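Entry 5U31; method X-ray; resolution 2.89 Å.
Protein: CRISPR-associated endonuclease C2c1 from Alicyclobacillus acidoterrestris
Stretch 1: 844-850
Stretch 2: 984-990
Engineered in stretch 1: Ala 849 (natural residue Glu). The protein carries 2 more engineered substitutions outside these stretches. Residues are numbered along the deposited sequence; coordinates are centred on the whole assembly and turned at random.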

# COMPACT_ATOMS: atom_id res chain seq x y z
N GLN A 844 -16.67 -7.34 -18.62
CA GLN A 844 -17.16 -7.83 -17.34
C GLN A 844 -16.04 -8.09 -16.34
O GLN A 844 -16.33 -8.21 -15.14
CB GLN A 844 -17.99 -9.10 -17.53
CG GLN A 844 -19.29 -8.89 -18.31
CD GLN A 844 -19.05 -8.83 -19.80
OE1 GLN A 844 -17.99 -9.22 -20.28
NE2 GLN A 844 -20.03 -8.33 -20.54
N LEU A 845 -14.79 -8.16 -16.78
CA LEU A 845 -13.68 -8.46 -15.90
C LEU A 845 -12.51 -7.54 -16.21
O LEU A 845 -12.21 -7.27 -17.38
CB LEU A 845 -13.24 -9.93 -16.04
CG LEU A 845 -11.92 -10.38 -15.43
CD1 LEU A 845 -11.92 -10.18 -13.92
CD2 LEU A 845 -11.66 -11.83 -15.77
N ILE A 846 -11.86 -7.05 -15.15
CA ILE A 846 -10.61 -6.31 -15.25
C ILE A 846 -9.51 -7.22 -14.73
O ILE A 846 -9.52 -7.62 -13.56
CB ILE A 846 -10.65 -5.00 -14.45
CG1 ILE A 846 -11.64 -4.02 -15.08
CG2 ILE A 846 -9.28 -4.36 -14.37
CD1 ILE A 846 -11.90 -2.82 -14.23
N LEU A 847 -8.55 -7.55 -15.59
CA LEU A 847 -7.51 -8.52 -15.28
C LEU A 847 -6.20 -7.79 -15.02
O LEU A 847 -5.55 -7.32 -15.96
CB LEU A 847 -7.36 -9.54 -16.41
CG LEU A 847 -6.42 -10.71 -16.09
CD1 LEU A 847 -6.94 -11.49 -14.90
CD2 LEU A 847 -6.26 -11.61 -17.30
N LEU A 848 -5.81 -7.70 -13.76
CA LEU A 848 -4.54 -7.09 -13.38
C LEU A 848 -3.46 -8.15 -13.24
O LEU A 848 -3.72 -9.36 -13.27
CB LEU A 848 -4.69 -6.32 -12.07
CG LEU A 848 -5.60 -5.10 -12.07
CD1 LEU A 848 -5.87 -4.70 -10.65
CD2 LEU A 848 -4.91 -3.99 -12.79
N ALA A 849 -2.22 -7.70 -13.08
CA ALA A 849 -1.14 -8.62 -12.78
C ALA A 849 -1.12 -8.92 -11.29
O ALA A 849 -1.36 -8.05 -10.45
CB ALA A 849 0.21 -8.04 -13.22
N GLU A 850 -0.84 -10.18 -10.96
CA GLU A 850 -0.71 -10.61 -9.58
C GLU A 850 0.63 -10.12 -9.04
O GLU A 850 1.68 -10.69 -9.34
CB GLU A 850 -0.84 -12.13 -9.49
CG GLU A 850 -0.39 -12.72 -8.17
CD GLU A 850 -1.03 -12.01 -7.01
OE1 GLU A 850 -2.23 -11.70 -7.11
OE2 GLU A 850 -0.32 -11.74 -6.03
N ASN A 984 -0.02 -10.56 -22.48
CA ASN A 984 0.44 -11.81 -21.89
C ASN A 984 -0.51 -12.27 -20.80
O ASN A 984 -0.85 -13.46 -20.73
CB ASN A 984 1.86 -11.65 -21.35
CG ASN A 984 2.85 -12.53 -22.08
OD1 ASN A 984 2.56 -13.68 -22.42
ND2 ASN A 984 4.03 -11.98 -22.35
N LEU A 985 -0.95 -11.35 -19.94
CA LEU A 985 -1.95 -11.70 -18.94
C LEU A 985 -3.21 -12.26 -19.60
O LEU A 985 -3.77 -13.26 -19.14
CB LEU A 985 -2.29 -10.48 -18.08
CG LEU A 985 -1.11 -9.84 -17.34
CD1 LEU A 985 -1.59 -8.73 -16.44
CD2 LEU A 985 -0.35 -10.88 -16.55
N GLN A 986 -3.64 -11.63 -20.69
CA GLN A 986 -4.79 -12.14 -21.42
C GLN A 986 -4.52 -13.54 -21.95
O GLN A 986 -5.36 -14.44 -21.82
CB GLN A 986 -5.15 -11.19 -22.56
CG GLN A 986 -6.56 -11.35 -23.03
CD GLN A 986 -7.52 -10.45 -22.30
OE1 GLN A 986 -8.70 -10.75 -22.18
NE2 GLN A 986 -7.01 -9.32 -21.80
N GLN A 987 -3.35 -13.74 -22.55
CA GLN A 987 -3.01 -15.05 -23.11
C GLN A 987 -2.95 -16.12 -22.03
O GLN A 987 -3.30 -17.28 -22.28
CB GLN A 987 -1.68 -14.97 -23.86
CG GLN A 987 -1.28 -16.24 -24.59
CD GLN A 987 -0.49 -17.19 -23.72
OE1 GLN A 987 0.18 -16.78 -22.77
NE2 GLN A 987 -0.56 -18.48 -24.04
N ARG A 988 -2.53 -15.76 -20.82
CA ARG A 988 -2.48 -16.71 -19.72
C ARG A 988 -3.86 -17.03 -19.16
O ARG A 988 -4.06 -18.11 -18.59
CB ARG A 988 -1.58 -16.18 -18.61
CG ARG A 988 -0.15 -16.00 -19.05
CD ARG A 988 0.74 -15.53 -17.94
NE ARG A 988 2.13 -15.52 -18.39
CZ ARG A 988 3.17 -15.32 -17.60
NH1 ARG A 988 2.98 -15.11 -16.30
NH2 ARG A 988 4.40 -15.34 -18.10
N LEU A 989 -4.81 -16.11 -19.31
CA LEU A 989 -6.17 -16.36 -18.84
C LEU A 989 -6.82 -17.49 -19.63
O LEU A 989 -7.31 -18.47 -19.05
CB LEU A 989 -7.00 -15.08 -18.95
CG LEU A 989 -8.06 -14.75 -17.89
CD1 LEU A 989 -9.39 -14.43 -18.56
CD2 LEU A 989 -8.22 -15.85 -16.88
N TRP A 990 -6.83 -17.37 -20.95
CA TRP A 990 -7.56 -18.28 -21.81
C TRP A 990 -6.88 -19.63 -21.99
O TRP A 990 -7.49 -20.53 -22.57
CB TRP A 990 -7.79 -17.64 -23.19
CG TRP A 990 -8.40 -16.28 -23.11
CD1 TRP A 990 -7.81 -15.11 -23.48
CD2 TRP A 990 -9.70 -15.94 -22.62
NE1 TRP A 990 -8.67 -14.06 -23.26
CE2 TRP A 990 -9.84 -14.55 -22.73
CE3 TRP A 990 -10.77 -16.69 -22.11
CZ2 TRP A 990 -11.00 -13.88 -22.34
CZ3 TRP A 990 -11.92 -16.02 -21.72
CH2 TRP A 990 -12.02 -14.63 -21.84

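Strand 845-850 lies across helix 984-990 at 106°, with the axes 9.0 Å apart at closest approach, and the contact is apolar, with no hydrogen bond between the two stretches. Alternation along the strand sets the pattern: Leu 845 and Leu 847 point toward the helix, while Ile 846 between them is out of reach. On the helix, Leu 985 and Leu 989 stand one turn apart, joined by the backbone hydrogen bond from Leu 989 N to Leu 985 O (3.0 Å), and the hollow between them receives Leu 847. Leu 847 CD2 is the tip that enters, resting 3.7 Å from Leu 989 CG, 4.2 Å from Leu 985 CB and 3.5 Å from Leu 985 O, so the methyl packs against helix backbone as well as side chains. Leu 985 returns the fit further along the strand. Leu 985 CD1 presses on the strand backbone, 3.8 Å from Leu 848 C and 3.6 Å from Ala 849 N, and also lies 3.8 Å from Ala 849 CB. Ala 849 is an engineered residue, Glu in the natural sequence; its short side chain points sideways. Leu 848 points away, meeting the helix through its main chain. At the other end the packing loosens: Leu 845 CD2 comes no nearer than 4.4 Å to Leu 989 CD1.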